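Local atomic coordinates of glycoside hydrolase family protein (PDB entry 6Q2F), a protein that probably cleaves terminal alpha-L-rhamnose units from rhamnosylated substrates, acting as an alpha-L-rhamnosidase. Residues Arg524-Arg529 against Pro828-Ala833; Asp393-Val398 against Phe549-Arg554. All coordinates share one frame; numbering follows the deposited sequence.

Contact 1 of 2, residues Arg524-Arg529 against Pro828-Ala833; sequences RGYDAR and PSNTSA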
ATOM      1  N   ARG A 524     -27.765   1.444  -0.775  1.00 30.19           N
ATOM      2  CA  ARG A 524     -28.001   2.763  -1.352  1.00 26.21           C
ATOM      3  C   ARG A 524     -29.433   3.247  -1.170  1.00 27.30           C
ATOM      4  O   ARG A 524     -29.703   4.434  -1.395  1.00 28.90           O
ATOM      5  CB  ARG A 524     -27.664   2.762  -2.849  1.00 25.74           C
ATOM      6  CG  ARG A 524     -26.291   2.131  -3.194  1.00 25.16           C
ATOM      7  CD  ARG A 524     -25.167   3.132  -3.016  1.00 24.39           C
ATOM      8  NE  ARG A 524     -24.786   3.334  -1.619  1.00 26.48           N
ATOM      9  CZ  ARG A 524     -23.869   2.597  -0.992  1.00 32.72           C
ATOM     10  NH1 ARG A 524     -23.271   1.600  -1.646  1.00 21.06           N
ATOM     11  NH2 ARG A 524     -23.549   2.849   0.280  1.00 26.34           N
ATOM     12  N   GLY A 525     -30.361   2.363  -0.822  1.00 28.34           N
ATOM     13  CA  GLY A 525     -31.724   2.767  -0.545  1.00 29.63           C
ATOM     14  C   GLY A 525     -32.648   2.903  -1.734  1.00 34.89           C
ATOM     15  O   GLY A 525     -33.746   3.436  -1.563  1.00 41.18           O
ATOM     16  N   TYR A 526     -32.244   2.482  -2.934  1.00 32.45           N
ATOM     17  CA  TYR A 526     -33.153   2.520  -4.076  1.00 31.41           C
ATOM     18  C   TYR A 526     -32.826   1.382  -5.036  1.00 35.13           C
ATOM     19  O   TYR A 526     -31.758   0.772  -4.969  1.00 39.84           O
ATOM     20  CB  TYR A 526     -33.112   3.872  -4.819  1.00 26.94           C
ATOM     21  CG  TYR A 526     -31.790   4.248  -5.509  1.00 27.16           C
ATOM     22  CD1 TYR A 526     -30.728   4.779  -4.786  1.00 29.07           C
ATOM     23  CD2 TYR A 526     -31.633   4.109  -6.895  1.00 32.25           C
ATOM     24  CE1 TYR A 526     -29.521   5.140  -5.415  1.00 31.47           C
ATOM     25  CE2 TYR A 526     -30.429   4.475  -7.538  1.00 31.11           C
ATOM     26  CZ  TYR A 526     -29.390   4.986  -6.789  1.00 34.25           C
ATOM     27  OH  TYR A 526     -28.210   5.348  -7.426  1.00 34.64           O
ATOM     28  N   ASP A 527     -33.776   1.110  -5.930  1.00 29.52           N
ATOM     29  CA  ASP A 527     -33.704  -0.004  -6.873  1.00 33.54           C
ATOM     30  C   ASP A 527     -32.765   0.333  -8.034  1.00 31.86           C
ATOM     31  O   ASP A 527     -32.994   1.302  -8.763  1.00 37.19           O
ATOM     32  CB  ASP A 527     -35.117  -0.299  -7.377  1.00 31.63           C
ATOM     33  CG  ASP A 527     -35.210  -1.593  -8.176  1.00 39.22           C
ATOM     34  OD1 ASP A 527     -34.168  -2.196  -8.515  1.00 39.20           O
ATOM     35  OD2 ASP A 527     -36.355  -1.999  -8.476  1.00 46.28           O
ATOM     36  N   ALA A 528     -31.714  -0.467  -8.223  1.00 31.57           N
ATOM     37  CA  ALA A 528     -30.791  -0.216  -9.329  1.00 29.68           C
ATOM     38  C   ALA A 528     -31.337  -0.640 -10.690  1.00 36.36           C
ATOM     39  O   ALA A 528     -30.809  -0.186 -11.711  1.00 37.47           O
ATOM     40  CB  ALA A 528     -29.454  -0.925  -9.087  1.00 26.49           C
ATOM     41  N   ARG A 529     -32.395  -1.457 -10.741  1.00 32.65           N
ATOM     42  CA  ARG A 529     -32.839  -2.043 -12.008  1.00 37.14           C
ATOM     43  C   ARG A 529     -33.107  -1.024 -13.110  1.00 38.97           C
ATOM     44  O   ARG A 529     -32.631  -1.238 -14.239  1.00 38.56           O
ATOM     45  CB  ARG A 529     -34.069  -2.930 -11.770  1.00 36.83           C
ATOM     46  CG  ARG A 529     -33.680  -4.379 -11.508  1.00 51.23           C
ATOM     47  CD  ARG A 529     -34.555  -5.038 -10.437  1.00 60.74           C
ATOM     48  NE  ARG A 529     -35.827  -5.519 -10.955  1.00 68.67           N
ATOM     49  CZ  ARG A 529     -37.017  -5.046 -10.586  1.00 73.02           C
ATOM     50  NH1 ARG A 529     -37.098  -4.073  -9.686  1.00 65.82           N
ATOM     51  NH2 ARG A 529     -38.128  -5.554 -11.117  1.00 69.65           N
ATOM     52  N   PRO A 828     -22.510  13.260  -4.412  1.00 35.61           N
ATOM     53  CA  PRO A 828     -22.202  12.362  -5.540  1.00 30.59           C
ATOM     54  C   PRO A 828     -23.212  11.243  -5.743  1.00 32.96           C
ATOM     55  O   PRO A 828     -23.083  10.489  -6.719  1.00 31.04           O
ATOM     56  CB  PRO A 828     -20.848  11.771  -5.139  1.00 29.24           C
ATOM     57  CG  PRO A 828     -20.977  11.647  -3.657  1.00 32.04           C
ATOM     58  CD  PRO A 828     -21.716  12.921  -3.215  1.00 35.94           C
ATOM     59  N   SER A 829     -24.189  11.103  -4.850  1.00 32.10           N
ATOM     60  CA  SER A 829     -25.080   9.951  -4.804  1.00 32.34           C
ATOM     61  C   SER A 829     -26.508  10.345  -5.181  1.00 35.77           C
ATOM     62  O   SER A 829     -26.909  11.501  -5.048  1.00 37.87           O
ATOM     63  CB  SER A 829     -25.055   9.330  -3.401  1.00 23.19           C
ATOM     64  OG  SER A 829     -26.010   8.294  -3.269  1.00 35.80           O
ATOM     65  N   ASN A 830     -27.269   9.360  -5.678  1.00 30.25           N
ATOM     66  CA  ASN A 830     -28.701   9.493  -5.945  1.00 31.92           C
ATOM     67  C   ASN A 830     -29.557   9.146  -4.734  1.00 39.03           C
ATOM     68  O   ASN A 830     -30.787   9.282  -4.807  1.00 39.91           O
ATOM     69  CB  ASN A 830     -29.129   8.577  -7.093  1.00 35.45           C
ATOM     70  CG  ASN A 830     -28.878   9.176  -8.446  1.00 38.50           C
ATOM     71  OD1 ASN A 830     -28.852  10.393  -8.601  1.00 46.35           O
ATOM     72  ND2 ASN A 830     -28.717   8.313  -9.455  1.00 35.28           N
ATOM     73  N   THR A 831     -28.946   8.679  -3.640  1.00 32.20           N
ATOM     74  CA  THR A 831     -29.723   8.175  -2.511  1.00 36.04           C
ATOM     75  C   THR A 831     -30.706   9.225  -1.994  1.00 42.44           C
ATOM     76  O   THR A 831     -31.904   8.950  -1.835  1.00 42.37           O
ATOM     77  CB  THR A 831     -28.779   7.706  -1.404  1.00 28.74           C
ATOM     78  OG1 THR A 831     -28.106   6.522  -1.840  1.00 34.26           O
ATOM     79  CG2 THR A 831     -29.554   7.401  -0.093  1.00 29.46           C
ATOM     80  N   SER A 832     -30.227  10.447  -1.762  1.00 39.19           N
ATOM     81  CA  SER A 832     -31.107  11.455  -1.187  1.00 41.25           C
ATOM     82  C   SER A 832     -32.196  11.879  -2.170  1.00 43.71           C
ATOM     83  O   SER A 832     -33.339  12.113  -1.755  1.00 46.49           O
ATOM     84  CB  SER A 832     -30.295  12.656  -0.691  1.00 35.91           C
ATOM     85  OG  SER A 832     -29.470  13.207  -1.703  1.00 47.14           O
ATOM     86  N   ALA A 833     -31.894  11.959  -3.469  1.00 37.69           N
ATOM     87  CA  ALA A 833     -32.952  12.280  -4.423  1.00 41.58           C
ATOM     88  C   ALA A 833     -33.982  11.153  -4.499  1.00 45.08           C
ATOM     89  O   ALA A 833     -35.194  11.405  -4.527  1.00 43.07           O
ATOM     90  CB  ALA A 833     -32.368  12.565  -5.808  1.00 34.73           C
TER
HETATM   91  O   HOH W   1     -25.567   6.040  -0.541  1.00 37.29           O
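A helix end and a helix start meet here, where the capping turn of Ser-829 to Thr-831 abuts the last turn of helix 516-524 at Arg-524 and the loop beyond it. The place is the outer side of the (beta/alpha)8 barrel, against a later alpha/beta portion of the chain. Thr-831 OG1 gives its proton to Arg-524 O at 2.7 Å, in the carbonyl plane and on a lone pair, with a C=O...donor angle of 131°. With chi1 at -70°, OG1 sits beside the Thr-831 backbone N and reaches this carbonyl, next to Gly-525, the first residue past the helix, with positive phi. The start of helix 831-834 is held separately: Thr-831 N donates almost straight to Ser-829 OG (3.0 Å), a capping bond. Tyr-526 approaches from the same loop. Its ring meets Asn-830 obliquely, OH lying 3.4 Å from Asn-830 CB, with the ring and amide planes 68° apart. The polar ends are taken up by helix 543-575, the phenol by Asp-552 and Asn-830 ND2 by Gln-545 O, while the guanidinium of Arg-524 forms a salt bridge with Asp-559. A valine in place of Thr-831 would probably leave Arg-524 O without its side-chain donor across this junction and the bridging water without the hydroxyl that accepts from it. The threonine hydroxyl thus illustrates how one oxygen can both give and receive: while donating to Arg-524 O, Thr-831 OG1 accepts from a water 2.9 Å away, and that water accepts from Arg-524 NE at 3.0 Å.

Contact 2 of 2, residues Asp393-Val398 against Phe549-Arg554; sequences DYYALV and FLYDYR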
ATOM      1  N   ASP A 393      -9.773   9.669 -10.243  1.00 37.81           N
ATOM      2  CA  ASP A 393     -10.692  10.624  -9.632  1.00 37.69           C
ATOM      3  C   ASP A 393     -11.950  10.628 -10.481  1.00 35.25           C
ATOM      4  O   ASP A 393     -11.968  11.212 -11.566  1.00 34.77           O
ATOM      5  CB  ASP A 393     -10.071  12.023  -9.559  1.00 36.98           C
ATOM      6  CG  ASP A 393     -11.027  13.061  -8.986  1.00 46.49           C
ATOM      7  OD1 ASP A 393     -12.104  12.682  -8.472  1.00 42.50           O
ATOM      8  OD2 ASP A 393     -10.687  14.258  -9.029  1.00 47.08           O
ATOM      9  N   TYR A 394     -13.003   9.974  -9.988  1.00 34.18           N
ATOM     10  CA  TYR A 394     -14.219   9.898 -10.779  1.00 35.14           C
ATOM     11  C   TYR A 394     -14.933  11.241 -10.857  1.00 39.60           C
ATOM     12  O   TYR A 394     -15.759  11.439 -11.755  1.00 35.79           O
ATOM     13  CB  TYR A 394     -15.137   8.820 -10.214  1.00 29.61           C
ATOM     14  CG  TYR A 394     -14.742   7.430 -10.657  1.00 32.26           C
ATOM     15  CD1 TYR A 394     -15.078   6.978 -11.927  1.00 30.05           C
ATOM     16  CD2 TYR A 394     -14.029   6.575  -9.827  1.00 32.62           C
ATOM     17  CE1 TYR A 394     -14.741   5.719 -12.361  1.00 31.37           C
ATOM     18  CE2 TYR A 394     -13.675   5.293 -10.263  1.00 29.30           C
ATOM     19  CZ  TYR A 394     -14.043   4.874 -11.539  1.00 34.73           C
ATOM     20  OH  TYR A 394     -13.728   3.614 -12.010  1.00 33.79           O
ATOM     21  N   TYR A 395     -14.624  12.178  -9.956  1.00 36.24           N
ATOM     22  CA  TYR A 395     -15.234  13.496 -10.077  1.00 38.05           C
ATOM     23  C   TYR A 395     -14.595  14.287 -11.203  1.00 37.76           C
ATOM     24  O   TYR A 395     -15.208  15.225 -11.717  1.00 37.82           O
ATOM     25  CB  TYR A 395     -15.125  14.269  -8.762  1.00 32.78           C
ATOM     26  CG  TYR A 395     -15.775  13.570  -7.595  1.00 32.53           C
ATOM     27  CD1 TYR A 395     -16.927  12.813  -7.765  1.00 28.27           C
ATOM     28  CD2 TYR A 395     -15.230  13.649  -6.324  1.00 29.18           C
ATOM     29  CE1 TYR A 395     -17.523  12.163  -6.705  1.00 24.19           C
ATOM     30  CE2 TYR A 395     -15.825  13.001  -5.251  1.00 24.52           C
ATOM     31  CZ  TYR A 395     -16.976  12.260  -5.440  1.00 27.87           C
ATOM     32  OH  TYR A 395     -17.572  11.611  -4.387  1.00 29.50           O
ATOM     33  N   ALA A 396     -13.367  13.924 -11.593  1.00 41.07           N
ATOM     34  CA  ALA A 396     -12.665  14.636 -12.655  1.00 38.42           C
ATOM     35  C   ALA A 396     -13.233  14.334 -14.039  1.00 42.89           C
ATOM     36  O   ALA A 396     -12.923  15.058 -14.989  1.00 48.80           O
ATOM     37  CB  ALA A 396     -11.171  14.296 -12.615  1.00 33.33           C
ATOM     38  N   LEU A 397     -14.047  13.284 -14.181  1.00 42.31           N
ATOM     39  CA  LEU A 397     -14.658  12.940 -15.468  1.00 47.41           C
ATOM     40  C   LEU A 397     -15.817  13.897 -15.738  1.00 51.61           C
ATOM     41  O   LEU A 397     -16.993  13.564 -15.607  1.00 55.79           O
ATOM     42  CB  LEU A 397     -15.133  11.494 -15.477  1.00 41.81           C
ATOM     43  CG  LEU A 397     -14.148  10.431 -15.010  1.00 40.81           C
ATOM     44  CD1 LEU A 397     -14.802   9.069 -15.073  1.00 35.96           C
ATOM     45  CD2 LEU A 397     -12.883  10.478 -15.861  1.00 40.90           C
ATOM     46  N   VAL A 398     -15.476  15.115 -16.137  1.00 55.41           N
ATOM     47  CA  VAL A 398     -16.495  16.131 -16.392  1.00 54.53           C
ATOM     48  C   VAL A 398     -17.140  15.856 -17.743  1.00 53.92           C
ATOM     49  O   VAL A 398     -16.452  15.716 -18.764  1.00 51.44           O
ATOM     50  CB  VAL A 398     -15.893  17.545 -16.332  1.00 54.84           C
ATOM     51  CG1 VAL A 398     -17.001  18.586 -16.354  1.00 55.52           C
ATOM     52  CG2 VAL A 398     -15.026  17.692 -15.085  1.00 50.17           C
ATOM     53  N   PHE A 549     -25.798   7.439 -10.336  1.00 27.52           N
ATOM     54  CA  PHE A 549     -26.078   6.017 -10.203  1.00 26.31           C
ATOM     55  C   PHE A 549     -24.798   5.205 -10.304  1.00 25.05           C
ATOM     56  O   PHE A 549     -24.583   4.272  -9.522  1.00 31.38           O
ATOM     57  CB  PHE A 549     -27.056   5.520 -11.254  1.00 28.46           C
ATOM     58  CG  PHE A 549     -26.993   4.030 -11.420  1.00 33.96           C
ATOM     59  CD1 PHE A 549     -27.448   3.199 -10.411  1.00 27.74           C
ATOM     60  CD2 PHE A 549     -26.424   3.461 -12.544  1.00 35.90           C
ATOM     61  CE1 PHE A 549     -27.379   1.821 -10.538  1.00 31.15           C
ATOM     62  CE2 PHE A 549     -26.347   2.084 -12.673  1.00 30.90           C
ATOM     63  CZ  PHE A 549     -26.822   1.264 -11.667  1.00 29.05           C
ATOM     64  N   LEU A 550     -23.946   5.529 -11.275  1.00 30.24           N
ATOM     65  CA  LEU A 550     -22.718   4.761 -11.438  1.00 29.27           C
ATOM     66  C   LEU A 550     -21.820   4.915 -10.217  1.00 27.47           C
ATOM     67  O   LEU A 550     -21.255   3.923  -9.735  1.00 32.07           O
ATOM     68  CB  LEU A 550     -22.013   5.175 -12.735  1.00 35.04           C
ATOM     69  CG  LEU A 550     -22.909   4.875 -13.953  1.00 36.20           C
ATOM     70  CD1 LEU A 550     -22.457   5.596 -15.222  1.00 35.72           C
ATOM     71  CD2 LEU A 550     -23.027   3.370 -14.194  1.00 33.03           C
ATOM     72  N   TYR A 551     -21.712   6.136  -9.675  1.00 31.98           N
ATOM     73  CA  TYR A 551     -21.047   6.333  -8.386  1.00 30.83           C
ATOM     74  C   TYR A 551     -21.616   5.400  -7.320  1.00 28.28           C
ATOM     75  O   TYR A 551     -20.867   4.736  -6.591  1.00 28.08           O
ATOM     76  CB  TYR A 551     -21.182   7.791  -7.927  1.00 32.37           C
ATOM     77  CG  TYR A 551     -20.723   8.024  -6.491  1.00 28.37           C
ATOM     78  CD1 TYR A 551     -21.603   7.883  -5.427  1.00 29.89           C
ATOM     79  CD2 TYR A 551     -19.403   8.358  -6.203  1.00 28.49           C
ATOM     80  CE1 TYR A 551     -21.185   8.072  -4.106  1.00 26.54           C
ATOM     81  CE2 TYR A 551     -18.975   8.562  -4.880  1.00 27.86           C
ATOM     82  CZ  TYR A 551     -19.870   8.403  -3.845  1.00 25.39           C
ATOM     83  OH  TYR A 551     -19.474   8.599  -2.527  1.00 30.68           O
ATOM     84  N   ASP A 552     -22.947   5.357  -7.204  1.00 25.97           N
ATOM     85  CA  ASP A 552     -23.601   4.478  -6.236  1.00 24.53           C
ATOM     86  C   ASP A 552     -23.284   3.015  -6.515  1.00 27.43           C
ATOM     87  O   ASP A 552     -23.155   2.205  -5.587  1.00 26.50           O
ATOM     88  CB  ASP A 552     -25.125   4.697  -6.266  1.00 22.95           C
ATOM     89  CG  ASP A 552     -25.539   6.008  -5.615  1.00 34.88           C
ATOM     90  OD1 ASP A 552     -24.747   6.516  -4.785  1.00 29.71           O
ATOM     91  OD2 ASP A 552     -26.645   6.522  -5.925  1.00 29.86           O
ATOM     92  N   TYR A 553     -23.184   2.652  -7.793  1.00 27.03           N
ATOM     93  CA  TYR A 553     -22.862   1.273  -8.133  1.00 28.21           C
ATOM     94  C   TYR A 553     -21.430   0.948  -7.738  1.00 28.58           C
ATOM     95  O   TYR A 553     -21.174  -0.067  -7.084  1.00 27.90           O
ATOM     96  CB  TYR A 553     -23.103   1.039  -9.624  1.00 32.05           C
ATOM     97  CG  TYR A 553     -23.110  -0.414 -10.021  1.00 32.96           C
ATOM     98  CD1 TYR A 553     -24.288  -1.152  -9.991  1.00 31.37           C
ATOM     99  CD2 TYR A 553     -21.940  -1.050 -10.418  1.00 31.56           C
ATOM    100  CE1 TYR A 553     -24.302  -2.480 -10.357  1.00 31.22           C
ATOM    101  CE2 TYR A 553     -21.937  -2.386 -10.778  1.00 30.71           C
ATOM    102  CZ  TYR A 553     -23.130  -3.096 -10.749  1.00 33.46           C
ATOM    103  OH  TYR A 553     -23.152  -4.422 -11.107  1.00 32.67           O
ATOM    104  N   ARG A 554     -20.485   1.824  -8.096  1.00 24.15           N
ATOM    105  CA  ARG A 554     -19.103   1.635  -7.674  1.00 23.80           C
ATOM    106  C   ARG A 554     -19.007   1.591  -6.163  1.00 30.15           C
ATOM    107  O   ARG A 554     -18.235   0.805  -5.605  1.00 34.36           O
ATOM    108  CB  ARG A 554     -18.212   2.749  -8.238  1.00 24.34           C
ATOM    109  CG  ARG A 554     -18.061   2.699  -9.769  1.00 27.84           C
ATOM    110  CD  ARG A 554     -16.929   3.611 -10.230  1.00 32.07           C
ATOM    111  NE  ARG A 554     -17.103   4.954  -9.693  1.00 31.14           N
ATOM    112  CZ  ARG A 554     -17.896   5.876 -10.231  1.00 30.97           C
ATOM    113  NH1 ARG A 554     -18.582   5.612 -11.337  1.00 26.76           N
ATOM    114  NH2 ARG A 554     -17.995   7.066  -9.669  1.00 30.92           N
TER
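The side chain of Arg-554 bends at chi3 (-53°) and that of Tyr-394 turns CG beside its own backbone N (chi1 -81°), which brings guanidinium and phenol ring flat against each other. It is a textbook cation-pi stack: the planes lie 12° apart, and Arg-554 CZ is 3.6 Å from the centroid of the Tyr-394 ring. NE rides over the ring centre, NH2 reaches back to within 3.4 Å of Tyr-394 CB, and the methylene at CD adds a CH-pi contact 3.7 Å from the same centroid. The other guanidinium face rests on the helix backbone, near Leu-550 O and Tyr-551 CA, so the group is sandwiched. Its rotation is further fixed by NH1, which bonds to Lys-385 O. Beside the stack, Tyr-395 comes in obliquely, its OH 3.4 Å from Tyr-551 CE2. An Asx turn at Asp-393 shapes the loop, its OD1 taking the amide of Tyr-395. The loop thus meets helix 543-575 through Tyr-394 and Tyr-395; that helix comes after barrel strand 497-502 and leads to strand 579-582 in the chain, while the short helix 382-385 borders the stack and offers Thr-384 O to the Tyr-394 hydroxyl.

Both contacts are buried, contact 1 lying farther out, about 31 Å from its centre to the centre of the chain against about 23 Å for contact 2, and helix 543-575 is their common element. In contact 2 it supplies one segment; in contact 1 it lies alongside, its Asp-552 bonding to Tyr-526, Ser-829 and Asn-830. The centres of the two contacts are about 13 Å apart. The chemistry differs with the elements joined: in contact 1 side-chain hydroxyls meet backbone groups at a helix end and a helix start, and a water joins side chains, whereas in contact 2 a loop against the early part of a long helix relies on flat stacking, with no hydrogen bond between its segments.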